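Local coordinates for Wnt inhibitor of Dorsal protein (PDB 4KRR), which probably acts as a secreted Wnt ligand of frizzled seven-transmembrane receptors, the chain described here being its N-terminal domain and linker, at residues A[92-97]-A[150-155]; A[125-129]-A[161-165]; A[53-57]-A[169-173]. All coordinates share one frame. Numbering follows the deposited sequence.

Overall arrangement
All three contacts lie in the N-terminal domain. Interactions 1 and 2 have centres about 16 Å apart and touch, Leu155 CD2 lying 3.4 Å from Leu126 O. Interaction 2, the most central, and interaction 3 have centres about 14 Å apart. Interactions 1 and 3, centres about 30 Å apart, fall on opposite sides of the chain's centre. In sequence, 53-57 comes first and 169-173 last, enclosing 92-97, 125-129, 150-155 and 161-165 in that order, so interactions 1 and 2 interlock. Chain-distant pieces join the antiparallel sheet of strands 130-136 and 149-155 to the helical body, while helix 158-170 packs on the end of helix 113-127 (interaction 2) and, C-terminally, on the start of helix 53-75 (interaction 3).

Interaction 1. Residues A[92-97]-A[150-155]; sequences PCAHEP and ECVAVL
His95 lays one face of its imidazole against Val154, whose CA is 3.8 Å from the ring centroid and 20° off the ring normal in a CH-pi contact; His95 CD2 meets Val154 CG1 at 3.6 Å. The setting is the outer edge of the two-stranded antiparallel sheet of the Wnt N-terminal domain: strand 149-155 pairs on its other edge with 130-136, and segment 92-97, loop up to Glu96 and helical from Pro97, is extended from Pro92 to His95 and runs alongside in nearly the same direction (23° between end-to-end vectors). Ala94 faces Ala153 (CA to CA 4.8 Å) and His95 faces Val154 (4.9 Å). One backbone hydrogen bond joins them, His95 N donating to Ala153 O at a short 2.6 Å and 168°. Towards the N-terminal end of 92-97, Pro92 CB packs on Val152 CG1 at 3.7 Å and Ala94 CB on Val152 CB at 4.1 Å. Disulfides tie Cys93 to Cys84 and Cys151 to Cys134. At the other end, Glu96 occupies the N-cap position of helix 97-107 and Pro97 CB rests 4.2 Å from Leu155 CD2. With His95 at chi1 -73° (m) and chi2 -157°, its ND1 comes 3.1 Å from Leu155 N.

Interaction 2. Residues A[125-129]-A[161-165]; sequences LLQRS and IAQDL
Apolar contacts make up most of this junction between the last turn of helix 113-127 and helix 158-170. Leu125 (chi1 t, chi2 p) points toward 161-165 and reaches residues one turn apart: its CD2 lies 3.9 Å from Ile161 CG2 and 3.6 Å from Leu165 CD2, while its CD1 meets Asp164 CB at 3.9 Å. Leu126 (m, t) adds CD2 to Ile161 CD1 at 4.0 Å. The backbones stay apart, the nearest CA pair being Ser129 and Ile161 at 7.0 Å. Among the polar groups, Ser129 OG (chi1 m) donates to Leu125 O at 2.6 Å as the chain leaves the helix at Arg128, and Leu165 N bonds Ile161 O at 3.0 Å within its helix. Asp164, at the margin, forms a salt bridge with Lys156. Val67 and His68 of helix 53-75 touch Leu126 and Ile161 respectively, and Ile61 and Ala64 touch Leu165. This is side-chain-mediated helix-helix packing in the buried interior of the helical Wnt N-terminal domain.

Interaction 3. Residues A[53-57]-A[169-173]; sequences REDVY and YDDAI
A mixed aromatic and polar contact joins the first turn of helix 53-75 to the C-terminal end of helix 158-170, in the helical N-terminal domain of this Wnt. Tyr169 (chi1 t, chi2 86°) is sandwiched. Over one face of its ring lies Arg53 CD, 3.9 Å from the centroid and 24° off the normal, a CH-pi contact. The opposite face receives the edge of Tyr57 (chi1 t) in a T-shaped pair, centroids 5.7 Å apart and planes at 70°, with Tyr57 CB 3.5 Å from Tyr169 CD1. The phenol is held as well, Tyr169 OH donating to Glu54 OE2 at 2.8 Å. Arg53 (t, t, m) then carries its guanidinium past the ring to the helix terminus, where NH1 donates to Tyr169 O at 2.9 Å (165°). There Asp171 leaves helical conformation and the chain becomes extended at Ala172. A water that donates to Ala172 O at 3.0 Å weakly accepts from Arg53 NH1 at 3.4 Å. The nearest CA atoms are those of Tyr57 and Tyr169, 6.0 Å apart. Phe27 stacks edge-to-face with both tyrosines, Tyr203 and Ser200 bind Glu54 OE1, and Phe196 of strand 195-196, which pairs with strand 173-174, touches Arg53 and Ala172.

Interaction 1. Residues A[92-97]-A[150-155]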
ATOM      1  N   PRO A  92     -14.884   7.815  17.964  1.00 77.23           N
ATOM      2  CA  PRO A  92     -14.099   8.259  16.808  1.00 76.97           C
ATOM      3  C   PRO A  92     -12.609   8.010  17.012  1.00 68.48           C
ATOM      4  O   PRO A  92     -11.994   8.657  17.860  1.00 70.81           O
ATOM      5  CB  PRO A  92     -14.377   9.763  16.760  1.00 75.32           C
ATOM      6  CG  PRO A  92     -15.722   9.909  17.375  1.00 88.40           C
ATOM      7  CD  PRO A  92     -15.787   8.869  18.457  1.00 86.96           C
ATOM      8  N   CYS A  93     -12.040   7.085  16.243  1.00 66.67           N
ATOM      9  CA  CYS A  93     -10.632   6.727  16.392  1.00 65.48           C
ATOM     10  C   CYS A  93      -9.812   7.091  15.156  1.00 63.05           C
ATOM     11  O   CYS A  93     -10.095   6.628  14.052  1.00 60.27           O
ATOM     12  CB  CYS A  93     -10.491   5.233  16.689  1.00 64.89           C
ATOM     13  SG  CYS A  93      -8.796   4.698  17.003  1.00 75.77           S
ATOM     14  N   ALA A  94      -8.788   7.916  15.353  1.00 58.58           N
ATOM     15  CA  ALA A  94      -7.945   8.368  14.253  1.00 53.70           C
ATOM     16  C   ALA A  94      -7.054   7.249  13.726  1.00 63.79           C
ATOM     17  O   ALA A  94      -6.535   6.438  14.495  1.00 57.77           O
ATOM     18  CB  ALA A  94      -7.100   9.558  14.684  1.00 54.98           C
ATOM     19  N   HIS A  95      -6.881   7.211  12.411  1.00 52.49           N
ATOM     20  CA  HIS A  95      -6.036   6.201  11.791  1.00 54.92           C
ATOM     21  C   HIS A  95      -4.574   6.425  12.148  1.00 56.42           C
ATOM     22  O   HIS A  95      -4.125   7.563  12.288  1.00 51.03           O
ATOM     23  CB  HIS A  95      -6.225   6.191  10.274  1.00 56.96           C
ATOM     24  CG  HIS A  95      -7.524   5.594   9.833  1.00 53.28           C
ATOM     25  ND1 HIS A  95      -7.711   5.067   8.572  1.00 45.02           N
ATOM     26  CD2 HIS A  95      -8.700   5.438  10.484  1.00 52.95           C
ATOM     27  CE1 HIS A  95      -8.947   4.611   8.467  1.00 44.47           C
ATOM     28  NE2 HIS A  95      -9.569   4.825   9.614  1.00 53.77           N
ATOM     29  N   GLU A  96      -3.840   5.326  12.303  1.00 55.81           N
ATOM     30  CA  GLU A  96      -2.423   5.376  12.642  1.00 48.07           C
ATOM     31  C   GLU A  96      -1.617   4.512  11.676  1.00 50.06           C
ATOM     32  O   GLU A  96      -1.204   3.405  12.026  1.00 52.58           O
ATOM     33  CB  GLU A  96      -2.207   4.902  14.083  1.00 51.70           C
ATOM     34  CG  GLU A  96      -2.888   5.773  15.131  1.00 60.44           C
ATOM     35  CD  GLU A  96      -2.860   5.159  16.519  1.00 74.53           C
ATOM     36  OE1 GLU A  96      -3.467   4.084  16.713  1.00 73.36           O
ATOM     37  OE2 GLU A  96      -2.232   5.755  17.419  1.00 79.88           O
ATOM     38  N   PRO A  97      -1.390   5.020  10.453  1.00 54.23           N
ATOM     39  CA  PRO A  97      -0.691   4.261   9.411  1.00 44.93           C
ATOM     40  C   PRO A  97       0.752   3.928   9.783  1.00 47.79           C
ATOM     41  O   PRO A  97       1.257   2.880   9.384  1.00 38.98           O
ATOM     42  CB  PRO A  97      -0.729   5.203   8.200  1.00 38.29           C
ATOM     43  CG  PRO A  97      -0.928   6.564   8.775  1.00 46.02           C
ATOM     44  CD  PRO A  97      -1.770   6.369   9.996  1.00 49.55           C
ATOM     45  N   GLU A 150     -17.488  15.971  15.111  1.00 55.30           N
ATOM     46  CA  GLU A 150     -16.170  15.627  15.624  1.00 59.90           C
ATOM     47  C   GLU A 150     -15.371  14.914  14.538  1.00 52.99           C
ATOM     48  O   GLU A 150     -15.836  13.937  13.951  1.00 53.94           O
ATOM     49  CB  GLU A 150     -16.289  14.754  16.875  1.00 73.88           C
ATOM     50  CG  GLU A 150     -14.995  14.608  17.659  1.00 87.63           C
ATOM     51  CD  GLU A 150     -15.210  13.985  19.023  1.00 98.09           C
ATOM     52  OE1 GLU A 150     -14.237  13.901  19.801  1.00107.11           O
ATOM     53  OE2 GLU A 150     -16.356  13.581  19.317  1.00 96.26           O
ATOM     54  N   CYS A 151     -14.169  15.411  14.273  1.00 44.90           N
ATOM     55  CA  CYS A 151     -13.375  14.923  13.155  1.00 41.79           C
ATOM     56  C   CYS A 151     -12.130  14.174  13.622  1.00 56.47           C
ATOM     57  O   CYS A 151     -11.521  14.532  14.630  1.00 52.65           O
ATOM     58  CB  CYS A 151     -12.970  16.095  12.254  1.00 41.69           C
ATOM     59  SG  CYS A 151     -14.339  17.197  11.780  1.00 49.72           S
ATOM     60  N   VAL A 152     -11.766  13.128  12.887  1.00 48.13           N
ATOM     61  CA  VAL A 152     -10.530  12.391  13.138  1.00 50.31           C
ATOM     62  C   VAL A 152      -9.799  12.130  11.826  1.00 53.07           C
ATOM     63  O   VAL A 152     -10.404  12.155  10.752  1.00 40.05           O
ATOM     64  CB  VAL A 152     -10.783  11.040  13.843  1.00 42.85           C
ATOM     65  CG1 VAL A 152     -11.350  11.254  15.238  1.00 45.21           C
ATOM     66  CG2 VAL A 152     -11.705  10.163  13.008  1.00 48.55           C
ATOM     67  N   ALA A 153      -8.497  11.880  11.916  1.00 45.36           N
ATOM     68  CA  ALA A 153      -7.688  11.602  10.736  1.00 46.23           C
ATOM     69  C   ALA A 153      -7.923  10.179  10.241  1.00 41.38           C
ATOM     70  O   ALA A 153      -7.870   9.230  11.017  1.00 44.11           O
ATOM     71  CB  ALA A 153      -6.214  11.822  11.038  1.00 45.54           C
ATOM     72  N   VAL A 154      -8.192  10.040   8.947  1.00 40.01           N
ATOM     73  CA  VAL A 154      -8.372   8.726   8.339  1.00 39.34           C
ATOM     74  C   VAL A 154      -7.633   8.650   7.008  1.00 43.54           C
ATOM     75  O   VAL A 154      -7.391   9.672   6.366  1.00 39.83           O
ATOM     76  CB  VAL A 154      -9.863   8.397   8.099  1.00 44.45           C
ATOM     77  CG1 VAL A 154     -10.603   8.257   9.420  1.00 44.48           C
ATOM     78  CG2 VAL A 154     -10.509   9.457   7.222  1.00 39.69           C
ATOM     79  N   LEU A 155      -7.268   7.437   6.603  1.00 45.35           N
ATOM     80  CA  LEU A 155      -6.630   7.228   5.310  1.00 47.44           C
ATOM     81  C   LEU A 155      -7.627   7.469   4.185  1.00 41.92           C
ATOM     82  O   LEU A 155      -8.810   7.155   4.324  1.00 39.62           O
ATOM     83  CB  LEU A 155      -6.075   5.806   5.206  1.00 47.30           C
ATOM     84  CG  LEU A 155      -4.784   5.488   5.961  1.00 47.89           C
ATOM     85  CD1 LEU A 155      -4.430   4.017   5.816  1.00 45.35           C
ATOM     86  CD2 LEU A 155      -3.649   6.361   5.454  1.00 37.55           C
TER

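Interaction 2. Residues A[125-129]-A[161-165]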
ATOM      1  N   LEU A 125       4.229   7.218   1.309  1.00 39.50           N
ATOM      2  CA  LEU A 125       3.002   7.579   0.612  1.00 39.10           C
ATOM      3  C   LEU A 125       1.796   7.456   1.533  1.00 35.49           C
ATOM      4  O   LEU A 125       0.976   8.366   1.621  1.00 41.18           O
ATOM      5  CB  LEU A 125       2.801   6.691  -0.614  1.00 30.88           C
ATOM      6  CG  LEU A 125       1.425   6.824  -1.271  1.00 34.32           C
ATOM      7  CD1 LEU A 125       1.283   8.155  -2.008  1.00 28.72           C
ATOM      8  CD2 LEU A 125       1.161   5.648  -2.195  1.00 37.07           C
ATOM      9  N   LEU A 126       1.700   6.323   2.218  1.00 30.36           N
ATOM     10  CA  LEU A 126       0.604   6.073   3.148  1.00 39.15           C
ATOM     11  C   LEU A 126       0.607   7.062   4.307  1.00 44.81           C
ATOM     12  O   LEU A 126      -0.439   7.354   4.884  1.00 47.67           O
ATOM     13  CB  LEU A 126       0.675   4.642   3.678  1.00 39.15           C
ATOM     14  CG  LEU A 126       0.485   3.562   2.612  1.00 45.99           C
ATOM     15  CD1 LEU A 126       0.823   2.193   3.170  1.00 54.68           C
ATOM     16  CD2 LEU A 126      -0.937   3.590   2.078  1.00 50.99           C
ATOM     17  N   GLN A 127       1.785   7.576   4.645  1.00 41.20           N
ATOM     18  CA  GLN A 127       1.905   8.556   5.716  1.00 34.98           C
ATOM     19  C   GLN A 127       1.390   9.921   5.279  1.00 41.77           C
ATOM     20  O   GLN A 127       0.919  10.705   6.100  1.00 57.67           O
ATOM     21  CB  GLN A 127       3.351   8.655   6.203  1.00 36.89           C
ATOM     22  CG  GLN A 127       3.791   7.474   7.053  1.00 38.81           C
ATOM     23  CD  GLN A 127       5.246   7.560   7.465  1.00 45.67           C
ATOM     24  OE1 GLN A 127       6.102   7.968   6.681  1.00 50.18           O
ATOM     25  NE2 GLN A 127       5.532   7.182   8.705  1.00 44.00           N
ATOM     26  N   ARG A 128       1.477  10.203   3.984  1.00 43.53           N
ATOM     27  CA  ARG A 128       0.962  11.461   3.455  1.00 50.02           C
ATOM     28  C   ARG A 128      -0.365  11.254   2.726  1.00 44.27           C
ATOM     29  O   ARG A 128      -0.793  12.104   1.945  1.00 40.92           O
ATOM     30  CB  ARG A 128       1.988  12.131   2.537  1.00 55.55           C
ATOM     31  CG  ARG A 128       2.299  11.358   1.273  1.00 52.58           C
ATOM     32  CD  ARG A 128       3.208  12.154   0.355  1.00 57.43           C
ATOM     33  NE  ARG A 128       3.441  11.459  -0.908  1.00 66.71           N
ATOM     34  CZ  ARG A 128       4.434  10.602  -1.117  1.00 57.07           C
ATOM     35  NH1 ARG A 128       5.295  10.332  -0.144  1.00 53.36           N
ATOM     36  NH2 ARG A 128       4.569  10.015  -2.298  1.00 51.50           N
ATOM     37  N   SER A 129      -1.012  10.124   2.993  1.00 34.87           N
ATOM     38  CA  SER A 129      -2.304   9.815   2.387  1.00 42.66           C
ATOM     39  C   SER A 129      -3.439   9.966   3.395  1.00 46.88           C
ATOM     40  O   SER A 129      -4.485   9.326   3.273  1.00 42.44           O
ATOM     41  CB  SER A 129      -2.306   8.395   1.813  1.00 37.17           C
ATOM     42  OG  SER A 129      -1.442   8.293   0.695  1.00 51.98           O
ATOM     43  N   ILE A 161      -5.291   6.191  -3.347  1.00 38.82           N
ATOM     44  CA  ILE A 161      -3.932   5.717  -3.098  1.00 36.68           C
ATOM     45  C   ILE A 161      -3.443   4.876  -4.278  1.00 32.84           C
ATOM     46  O   ILE A 161      -2.284   4.973  -4.687  1.00 34.22           O
ATOM     47  CB  ILE A 161      -3.862   4.899  -1.786  1.00 38.19           C
ATOM     48  CG1 ILE A 161      -4.257   5.781  -0.596  1.00 37.86           C
ATOM     49  CG2 ILE A 161      -2.471   4.302  -1.584  1.00 31.69           C
ATOM     50  CD1 ILE A 161      -4.382   5.037   0.720  1.00 38.67           C
ATOM     51  N   ALA A 162      -4.345   4.067  -4.834  1.00 35.42           N
ATOM     52  CA  ALA A 162      -4.034   3.227  -5.988  1.00 38.25           C
ATOM     53  C   ALA A 162      -3.646   4.060  -7.208  1.00 44.79           C
ATOM     54  O   ALA A 162      -2.761   3.677  -7.975  1.00 32.22           O
ATOM     55  CB  ALA A 162      -5.217   2.325  -6.317  1.00 40.60           C
ATOM     56  N   GLN A 163      -4.309   5.199  -7.384  1.00 33.00           N
ATOM     57  CA  GLN A 163      -3.986   6.100  -8.486  1.00 36.64           C
ATOM     58  C   GLN A 163      -2.598   6.708  -8.304  1.00 39.17           C
ATOM     59  O   GLN A 163      -1.854   6.873  -9.273  1.00 45.73           O
ATOM     60  CB  GLN A 163      -5.042   7.201  -8.624  1.00 43.74           C
ATOM     61  CG  GLN A 163      -4.735   8.217  -9.719  1.00 52.19           C
ATOM     62  CD  GLN A 163      -4.437   7.565 -11.061  1.00 62.12           C
ATOM     63  OE1 GLN A 163      -5.168   6.684 -11.514  1.00 64.82           O
ATOM     64  NE2 GLN A 163      -3.351   7.992 -11.697  1.00 58.49           N
ATOM     65  N   ASP A 164      -2.253   7.035  -7.063  1.00 46.23           N
ATOM     66  CA  ASP A 164      -0.924   7.555  -6.754  1.00 39.27           C
ATOM     67  C   ASP A 164       0.150   6.531  -7.101  1.00 33.02           C
ATOM     68  O   ASP A 164       1.186   6.872  -7.669  1.00 33.91           O
ATOM     69  CB  ASP A 164      -0.816   7.941  -5.276  1.00 34.07           C
ATOM     70  CG  ASP A 164      -1.682   9.135  -4.916  1.00 45.69           C
ATOM     71  OD1 ASP A 164      -1.943   9.970  -5.806  1.00 47.27           O
ATOM     72  OD2 ASP A 164      -2.098   9.237  -3.743  1.00 51.11           O
ATOM     73  N   LEU A 165      -0.107   5.273  -6.760  1.00 33.00           N
ATOM     74  CA  LEU A 165       0.849   4.206  -7.041  1.00 37.91           C
ATOM     75  C   LEU A 165       0.969   3.950  -8.540  1.00 38.27           C
ATOM     76  O   LEU A 165       2.051   3.638  -9.038  1.00 35.98           O
ATOM     77  CB  LEU A 165       0.468   2.925  -6.300  1.00 31.97           C
ATOM     78  CG  LEU A 165       0.727   2.928  -4.791  1.00 43.00           C
ATOM     79  CD1 LEU A 165       0.168   1.670  -4.151  1.00 37.47           C
ATOM     80  CD2 LEU A 165       2.217   3.057  -4.504  1.00 37.05           C
TER

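Interaction 3. Residues A[53-57]-A[169-173]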
ATOM      1  N   ARG A  53       9.232  -3.439 -13.778  1.00 31.33           N
ATOM      2  CA  ARG A  53       8.299  -2.394 -13.368  1.00 32.52           C
ATOM      3  C   ARG A  53       6.967  -2.955 -12.866  1.00 28.97           C
ATOM      4  O   ARG A  53       6.372  -2.419 -11.931  1.00 34.92           O
ATOM      5  CB  ARG A  53       8.058  -1.407 -14.514  1.00 29.37           C
ATOM      6  CG  ARG A  53       7.520  -0.058 -14.056  1.00 38.95           C
ATOM      7  CD  ARG A  53       7.038   0.785 -15.226  1.00 37.93           C
ATOM      8  NE  ARG A  53       8.117   1.193 -16.121  1.00 38.87           N
ATOM      9  CZ  ARG A  53       8.592   2.432 -16.205  1.00 42.15           C
ATOM     10  NH1 ARG A  53       8.082   3.394 -15.448  1.00 41.49           N
ATOM     11  NH2 ARG A  53       9.576   2.712 -17.051  1.00 39.42           N
ATOM     12  N   GLU A  54       6.505  -4.040 -13.476  1.00 26.23           N
ATOM     13  CA  GLU A  54       5.251  -4.656 -13.054  1.00 29.09           C
ATOM     14  C   GLU A  54       5.385  -5.392 -11.722  1.00 35.39           C
ATOM     15  O   GLU A  54       4.444  -5.406 -10.927  1.00 34.29           O
ATOM     16  CB  GLU A  54       4.686  -5.580 -14.138  1.00 39.25           C
ATOM     17  CG  GLU A  54       4.191  -4.841 -15.378  1.00 45.42           C
ATOM     18  CD  GLU A  54       5.330  -4.293 -16.211  1.00 47.59           C
ATOM     19  OE1 GLU A  54       6.294  -5.049 -16.448  1.00 47.40           O
ATOM     20  OE2 GLU A  54       5.274  -3.109 -16.608  1.00 34.89           O
ATOM     21  N   ASP A  55       6.545  -6.005 -11.486  1.00 39.12           N
ATOM     22  CA  ASP A  55       6.833  -6.644 -10.201  1.00 32.16           C
ATOM     23  C   ASP A  55       6.746  -5.605  -9.093  1.00 35.03           C
ATOM     24  O   ASP A  55       6.181  -5.849  -8.026  1.00 37.89           O
ATOM     25  CB  ASP A  55       8.241  -7.251 -10.192  1.00 26.26           C
ATOM     26  CG  ASP A  55       8.377  -8.437 -11.125  1.00 37.15           C
ATOM     27  OD1 ASP A  55       7.480  -9.307 -11.127  1.00 38.30           O
ATOM     28  OD2 ASP A  55       9.390  -8.497 -11.854  1.00 36.88           O
ATOM     29  N   VAL A  56       7.322  -4.440  -9.367  1.00 31.35           N
ATOM     30  CA  VAL A  56       7.338  -3.327  -8.431  1.00 26.91           C
ATOM     31  C   VAL A  56       5.931  -2.825  -8.106  1.00 32.45           C
ATOM     32  O   VAL A  56       5.607  -2.593  -6.941  1.00 35.96           O
ATOM     33  CB  VAL A  56       8.202  -2.175  -8.979  1.00 38.25           C
ATOM     34  CG1 VAL A  56       8.028  -0.915  -8.147  1.00 33.63           C
ATOM     35  CG2 VAL A  56       9.662  -2.603  -9.021  1.00 46.16           C
ATOM     36  N   TYR A  57       5.093  -2.669  -9.125  1.00 37.23           N
ATOM     37  CA  TYR A  57       3.728  -2.204  -8.897  1.00 33.90           C
ATOM     38  C   TYR A  57       2.930  -3.181  -8.038  1.00 39.29           C
ATOM     39  O   TYR A  57       2.277  -2.780  -7.076  1.00 38.71           O
ATOM     40  CB  TYR A  57       2.979  -1.954 -10.210  1.00 40.30           C
ATOM     41  CG  TYR A  57       1.503  -1.709  -9.983  1.00 39.98           C
ATOM     42  CD1 TYR A  57       1.036  -0.452  -9.615  1.00 35.61           C
ATOM     43  CD2 TYR A  57       0.579  -2.742 -10.105  1.00 36.83           C
ATOM     44  CE1 TYR A  57      -0.311  -0.227  -9.390  1.00 32.28           C
ATOM     45  CE2 TYR A  57      -0.765  -2.527  -9.876  1.00 40.42           C
ATOM     46  CZ  TYR A  57      -1.204  -1.268  -9.522  1.00 40.57           C
ATOM     47  OH  TYR A  57      -2.544  -1.058  -9.300  1.00 41.86           O
ATOM     48  N   TYR A 169       4.249   4.212 -10.529  1.00 32.56           N
ATOM     49  CA  TYR A 169       4.584   3.148 -11.466  1.00 31.46           C
ATOM     50  C   TYR A 169       4.989   3.735 -12.819  1.00 36.23           C
ATOM     51  O   TYR A 169       5.945   3.270 -13.441  1.00 39.26           O
ATOM     52  CB  TYR A 169       3.401   2.183 -11.611  1.00 33.95           C
ATOM     53  CG  TYR A 169       3.412   1.308 -12.850  1.00 39.84           C
ATOM     54  CD1 TYR A 169       4.096   0.094 -12.870  1.00 43.88           C
ATOM     55  CD2 TYR A 169       2.707   1.679 -13.987  1.00 39.85           C
ATOM     56  CE1 TYR A 169       4.090  -0.713 -14.002  1.00 37.65           C
ATOM     57  CE2 TYR A 169       2.698   0.886 -15.119  1.00 39.39           C
ATOM     58  CZ  TYR A 169       3.390  -0.308 -15.124  1.00 40.23           C
ATOM     59  OH  TYR A 169       3.370  -1.090 -16.259  1.00 39.93           O
ATOM     60  N   ASP A 170       4.269   4.763 -13.261  1.00 35.19           N
ATOM     61  CA  ASP A 170       4.562   5.414 -14.538  1.00 37.28           C
ATOM     62  C   ASP A 170       5.900   6.145 -14.505  1.00 39.67           C
ATOM     63  O   ASP A 170       6.613   6.191 -15.506  1.00 40.56           O
ATOM     64  CB  ASP A 170       3.464   6.417 -14.910  1.00 37.13           C
ATOM     65  CG  ASP A 170       2.132   5.753 -15.213  1.00 42.93           C
ATOM     66  OD1 ASP A 170       2.114   4.547 -15.538  1.00 36.19           O
ATOM     67  OD2 ASP A 170       1.099   6.449 -15.135  1.00 40.79           O
ATOM     68  N   ASP A 171       6.229   6.720 -13.352  1.00 42.05           N
ATOM     69  CA  ASP A 171       7.421   7.552 -13.221  1.00 41.04           C
ATOM     70  C   ASP A 171       8.577   6.818 -12.549  1.00 42.61           C
ATOM     71  O   ASP A 171       9.521   7.446 -12.067  1.00 42.79           O
ATOM     72  CB  ASP A 171       7.091   8.822 -12.434  1.00 32.93           C
ATOM     73  CG  ASP A 171       6.058   9.688 -13.129  1.00 43.31           C
ATOM     74  OD1 ASP A 171       6.054   9.729 -14.378  1.00 41.15           O
ATOM     75  OD2 ASP A 171       5.250  10.327 -12.424  1.00 49.55           O
ATOM     76  N   ALA A 172       8.500   5.492 -12.522  1.00 39.14           N
ATOM     77  CA  ALA A 172       9.513   4.673 -11.863  1.00 35.40           C
ATOM     78  C   ALA A 172      10.888   4.815 -12.513  1.00 40.96           C
ATOM     79  O   ALA A 172      10.995   5.031 -13.722  1.00 37.89           O
ATOM     80  CB  ALA A 172       9.083   3.213 -11.847  1.00 35.93           C
ATOM     81  N   ILE A 173      11.934   4.690 -11.703  1.00 47.34           N
ATOM     82  CA  ILE A 173      13.303   4.821 -12.190  1.00 44.05           C
ATOM     83  C   ILE A 173      13.954   3.459 -12.378  1.00 39.79           C
ATOM     84  O   ILE A 173      13.935   2.620 -11.475  1.00 36.01           O
ATOM     85  CB  ILE A 173      14.170   5.633 -11.214  1.00 47.03           C
ATOM     86  CG1 ILE A 173      13.503   6.969 -10.888  1.00 42.31           C
ATOM     87  CG2 ILE A 173      15.571   5.844 -11.786  1.00 37.08           C
ATOM     88  CD1 ILE A 173      14.230   7.768  -9.831  1.00 40.23           C
TER
HETATM   89  O   HOH W   1       9.893   6.130 -16.252  1.00 52.78           O